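PDB 4TN5: PTS system fructose-like EIIB component 3 from Escherichia coli K12, which probably accepts a phosphoryl group from its EIIA partner on a cysteine and passes it to incoming fructose-like sugars during their uptake through the phosphotransferase system. Local coordinates for residues A6-V11 with L61-I66; E22-L27 with Y85-E90. All coordinates share one frame; numbering follows the deposited sequence.

Contact 1 pairs two parallel strands of the central sheet, and contact 2 packs two helices against each other over one face of it. The two share a hydrophobic layer, with centres about 11 Å apart. Leu24 of contact 2 sets its CD2 3.5 Å from Ala6 CB, while Phe87 CB lies 3.6 Å from Ile63 CG2, so each helix of contact 2 rests on a strand of contact 1. Strand 3-9 runs through a loop into helix 18-30, and that loop starts with Cys10, the inferred phosphocysteine residue. The Cys10 side chain is about 9 Å from that of Leu88 in contact 2, nearest atoms. The bound nickel ion lies about 9 Å from the side chain of Leu62.

Contact 1. Residues A6-V11 with L61-I66; sequences AVTACV and LLITDI
The carbonyl oxygen Ile63 O is gripped twice by the neighbouring strand: Ala9 N donates to it at 2.9 Å, and the CA-H of Thr8 adds a contact from Thr8 CA at 3.1 Å. One step back, Ile63 N donates to Val7 O at 2.9 Å, and Val7 N to Leu61 O at 3.0 Å. This is regular parallel pairing of strands 3-9 and 59-64, two inner strands of the sheet in this alpha/beta fold; Cys10, the inferred phosphocysteine, sits just past the C-terminal end of the first. On the face carrying Ala6 and Leu61, Thr8 and Ile63 lie side by side pointing the same way, with Thr8 CG2 3.7 Å from Ile63 CD1. On the other face Thr64 OG1, anti to its backbone N (chi1 177°), rests against Ala9 CB and bonds Ile66 O from above the carbonyl plane. Ile66 turns back over the first strand: its CG1 packs on Ala9 CB, and its CG2 comes tightly to Val11 CG1, at 3.4 Å. Beside it Asp65 OD1 accepts a hydrogen bond from Ile84 N at the start of helix 84-89, though the Asp65 side chain is poorly ordered.

Contact 2. Residues E22-L27 with Y85-E90; sequences ERLEKL and YAFLRE
Two helices lying over the same face of the central sheet, 18-30 and 84-89, meet where Arg23, Leu24 and Leu27 close round the outer end of the Phe87 ring. The segment axes stay 11.3 Å apart and cross at 51°, a separation bridged by long side chains rather than by close backbones. Phe87 holds CG anti to its backbone N (chi1 174°), and its ring reaches across to the other helix. Leu27 meets it tip to tip, CD1 lying 3.6 Å from Phe87 CZ. The Leu24 and Phe87 side chains cross at about a right angle, with Leu24 CB 3.9 Å from Phe87 CZ. Arg23 slides past in the opposite direction, its CB 3.9 Å from Phe87 CE2. Farther out, the Arg23 chain is bent at chi2 and chi3, and its guanidinium lies beside Leu88; NH2 is modelled 3.3 Å from Leu88 CD2, with Leu88 CA at the edge of the guanidinium, in its plane. The modelled gap from Arg23 NH2 to Leu88 O, 2.5 Å, is too short to trust, so the exact placing of this group is doubtful. An alanine at Arg23 would keep the CB contact with Phe87 but would probably leave Leu88 CD2 without the guanidinium that now packs against it, opening a gap on the partly exposed side of the pair. Beneath, Leu24 and Phe87 both settle on Ile63 of strand 59-64, while Val94 and Met95 of helix 92-103 meet Phe87 and Leu27, and Pro91, in the loop before that helix, touches Arg23 and Leu27.

Contact 1. Residues A6-V11 with L61-I66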
# COMPACT_ATOMS: atom_id res chain seq x y z
N ALA A 6 -11.41 -11.29 -3.82
CA ALA A 6 -10.43 -11.92 -2.95
C ALA A 6 -9.57 -12.96 -3.66
O ALA A 6 -10.01 -13.61 -4.61
CB ALA A 6 -11.11 -12.53 -1.75
N VAL A 7 -8.34 -13.10 -3.18
CA VAL A 7 -7.45 -14.15 -3.66
C VAL A 7 -6.82 -14.86 -2.48
O VAL A 7 -6.15 -14.24 -1.65
CB VAL A 7 -6.34 -13.59 -4.57
CG1 VAL A 7 -5.39 -14.70 -4.97
CG2 VAL A 7 -6.93 -12.92 -5.80
N THR A 8 -7.05 -16.17 -2.40
CA THR A 8 -6.41 -16.99 -1.37
C THR A 8 -5.34 -17.85 -2.03
O THR A 8 -5.59 -18.47 -3.06
CB THR A 8 -7.43 -17.88 -0.65
OG1 THR A 8 -8.08 -18.73 -1.59
CG2 THR A 8 -8.48 -17.02 0.05
N ALA A 9 -4.15 -17.88 -1.44
CA ALA A 9 -3.05 -18.61 -2.05
C ALA A 9 -2.21 -19.40 -1.06
O ALA A 9 -1.86 -18.90 0.01
CB ALA A 9 -2.17 -17.66 -2.85
N CYS A 10 -1.88 -20.62 -1.44
CA CYS A 10 -1.01 -21.48 -0.64
C CYS A 10 -0.26 -22.46 -1.53
O CYS A 10 -0.87 -23.11 -2.38
CB CYS A 10 -1.82 -22.27 0.38
SG CYS A 10 -0.85 -23.57 1.17
N VAL A 11 1.05 -22.58 -1.34
CA VAL A 11 1.81 -23.58 -2.08
C VAL A 11 1.43 -25.00 -1.69
O VAL A 11 1.35 -25.88 -2.54
CB VAL A 11 3.35 -23.43 -1.90
CG1 VAL A 11 3.85 -22.20 -2.61
CG2 VAL A 11 3.74 -23.41 -0.41
N LEU A 61 -9.24 -8.29 -1.04
CA LEU A 61 -8.60 -8.95 0.09
C LEU A 61 -7.62 -10.00 -0.41
O LEU A 61 -7.99 -10.92 -1.13
CB LEU A 61 -9.64 -9.59 1.01
CG LEU A 61 -9.08 -10.27 2.26
CD1 LEU A 61 -8.18 -9.32 3.03
CD2 LEU A 61 -10.20 -10.78 3.15
N LEU A 62 -6.36 -9.84 -0.03
CA LEU A 62 -5.31 -10.74 -0.49
C LEU A 62 -4.81 -11.62 0.65
O LEU A 62 -3.98 -11.21 1.45
CB LEU A 62 -4.16 -9.95 -1.11
CG LEU A 62 -4.59 -8.97 -2.20
CD1 LEU A 62 -3.40 -8.23 -2.78
CD2 LEU A 62 -5.37 -9.68 -3.30
N ILE A 63 -5.34 -12.84 0.70
CA ILE A 63 -4.96 -13.80 1.73
C ILE A 63 -3.91 -14.75 1.17
O ILE A 63 -4.25 -15.76 0.56
CB ILE A 63 -6.18 -14.62 2.19
CG1 ILE A 63 -7.39 -13.70 2.38
CG2 ILE A 63 -5.86 -15.38 3.46
CD1 ILE A 63 -8.67 -14.44 2.71
N THR A 64 -2.64 -14.42 1.37
CA THR A 64 -1.58 -15.19 0.75
C THR A 64 -0.26 -15.19 1.52
O THR A 64 0.12 -14.19 2.13
CB THR A 64 -1.30 -14.71 -0.69
OG1 THR A 64 -0.21 -15.45 -1.25
CG2 THR A 64 -0.96 -13.22 -0.70
N ASP A 65 0.42 -16.33 1.48
CA ASP A 65 1.78 -16.43 1.99
C ASP A 65 2.71 -16.12 0.83
O ASP A 65 3.74 -15.47 1.00
CB ASP A 65 2.05 -17.86 2.47
CG ASP A 65 1.01 -18.36 3.45
OD1 ASP A 65 0.53 -17.55 4.28
OD2 ASP A 65 0.67 -19.56 3.39
N ILE A 66 2.31 -16.57 -0.36
CA ILE A 66 3.18 -16.58 -1.52
C ILE A 66 3.03 -15.36 -2.42
O ILE A 66 2.34 -14.39 -2.09
CB ILE A 66 2.93 -17.83 -2.37
CG1 ILE A 66 1.55 -17.76 -3.03
CG2 ILE A 66 3.03 -19.06 -1.51
CD1 ILE A 66 1.27 -18.88 -4.00

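Contact 2. Residues E22-L27 with Y85-E90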
# COMPACT_ATOMS: atom_id res chain seq x y z
N GLU A 22 -13.51 -20.50 2.16
CA GLU A 22 -14.72 -20.91 2.86
C GLU A 22 -15.12 -19.92 3.94
O GLU A 22 -16.24 -19.40 3.94
CB GLU A 22 -14.54 -22.30 3.48
CG GLU A 22 -15.75 -22.83 4.24
CD GLU A 22 -16.93 -23.13 3.34
OE1 GLU A 22 -16.77 -23.16 2.10
OE2 GLU A 22 -18.04 -23.35 3.88
N ARG A 23 -14.19 -19.65 4.86
CA ARG A 23 -14.46 -18.76 5.97
C ARG A 23 -14.84 -17.37 5.48
O ARG A 23 -15.73 -16.73 6.04
CB ARG A 23 -13.26 -18.69 6.92
CG ARG A 23 -13.52 -17.90 8.19
CD ARG A 23 -13.23 -18.72 9.44
NE ARG A 23 -11.81 -18.80 9.75
CZ ARG A 23 -11.22 -19.87 10.29
NH1 ARG A 23 -11.92 -20.95 10.57
NH2 ARG A 23 -9.92 -19.85 10.54
N LEU A 24 -14.18 -16.91 4.43
CA LEU A 24 -14.42 -15.57 3.91
C LEU A 24 -15.80 -15.44 3.26
O LEU A 24 -16.48 -14.43 3.43
CB LEU A 24 -13.34 -15.17 2.91
CG LEU A 24 -13.43 -13.73 2.40
CD1 LEU A 24 -13.34 -12.76 3.56
CD2 LEU A 24 -12.34 -13.47 1.39
N GLU A 25 -16.20 -16.46 2.50
CA GLU A 25 -17.50 -16.47 1.85
C GLU A 25 -18.63 -16.30 2.87
O GLU A 25 -19.62 -15.62 2.60
CB GLU A 25 -17.70 -17.77 1.06
CG GLU A 25 -18.82 -17.72 0.04
CD GLU A 25 -18.37 -18.16 -1.34
OE1 GLU A 25 -17.19 -18.55 -1.48
OE2 GLU A 25 -19.19 -18.12 -2.28
N LYS A 26 -18.46 -16.90 4.04
CA LYS A 26 -19.47 -16.80 5.09
C LYS A 26 -19.21 -15.64 6.06
O LYS A 26 -20.10 -15.25 6.80
CB LYS A 26 -19.65 -18.14 5.82
CG LYS A 26 -19.13 -18.19 7.24
CD LYS A 26 -19.02 -19.64 7.69
CE LYS A 26 -18.04 -19.79 8.84
NZ LYS A 26 -18.09 -21.17 9.40
N LEU A 27 -18.01 -15.07 6.02
CA LEU A 27 -17.77 -13.80 6.70
C LEU A 27 -18.48 -12.71 5.92
O LEU A 27 -18.93 -11.71 6.48
CB LEU A 27 -16.28 -13.48 6.77
CG LEU A 27 -15.41 -14.29 7.73
CD1 LEU A 27 -13.99 -13.75 7.78
CD2 LEU A 27 -16.03 -14.29 9.10
N TYR A 85 -2.39 -18.32 7.33
CA TYR A 85 -2.50 -18.75 8.71
C TYR A 85 -2.84 -17.59 9.67
O TYR A 85 -3.30 -17.81 10.78
CB TYR A 85 -1.27 -19.55 9.09
CG TYR A 85 -0.77 -20.54 8.10
CD1 TYR A 85 -1.62 -21.37 7.38
CD2 TYR A 85 0.57 -20.57 7.81
CE1 TYR A 85 -1.10 -22.25 6.44
CE2 TYR A 85 1.05 -21.42 6.88
CZ TYR A 85 0.23 -22.26 6.21
OH TYR A 85 0.79 -23.11 5.30
N ALA A 86 -2.63 -16.36 9.20
CA ALA A 86 -3.10 -15.18 9.93
C ALA A 86 -4.60 -14.93 9.82
O ALA A 86 -5.27 -14.60 10.80
CB ALA A 86 -2.34 -13.95 9.49
N PHE A 87 -5.14 -15.07 8.61
CA PHE A 87 -6.57 -14.94 8.39
C PHE A 87 -7.30 -16.05 9.13
O PHE A 87 -8.39 -15.85 9.67
CB PHE A 87 -6.90 -15.01 6.90
CG PHE A 87 -8.37 -15.02 6.60
CD1 PHE A 87 -9.10 -13.85 6.62
CD2 PHE A 87 -9.02 -16.21 6.31
CE1 PHE A 87 -10.45 -13.85 6.34
CE2 PHE A 87 -10.37 -16.22 6.03
CZ PHE A 87 -11.09 -15.04 6.05
N LEU A 88 -6.67 -17.22 9.16
CA LEU A 88 -7.26 -18.36 9.84
C LEU A 88 -7.34 -18.20 11.36
O LEU A 88 -8.40 -18.41 11.95
CB LEU A 88 -6.56 -19.67 9.46
CG LEU A 88 -6.80 -20.18 8.04
CD1 LEU A 88 -6.27 -21.60 7.90
CD2 LEU A 88 -8.28 -20.11 7.68
N ARG A 89 -6.23 -17.80 12.00
CA ARG A 89 -6.19 -17.82 13.47
C ARG A 89 -7.24 -16.86 13.97
O ARG A 89 -8.04 -17.21 14.83
CB ARG A 89 -4.80 -17.55 14.04
CG ARG A 89 -4.38 -16.11 14.22
CD ARG A 89 -2.95 -16.20 14.68
NE ARG A 89 -2.09 -16.74 13.61
CZ ARG A 89 -1.49 -15.97 12.70
NH1 ARG A 89 -1.65 -14.66 12.75
NH2 ARG A 89 -0.71 -16.49 11.77
N GLU A 90 -7.24 -15.64 13.45
CA GLU A 90 -8.26 -14.68 13.82
C GLU A 90 -8.72 -13.76 12.69
O GLU A 90 -8.03 -12.81 12.32
CB GLU A 90 -7.74 -13.85 15.00
CG GLU A 90 -8.82 -12.96 15.60
CD GLU A 90 -8.34 -12.21 16.83
OE1 GLU A 90 -7.38 -11.42 16.71
OE2 GLU A 90 -8.93 -12.40 17.91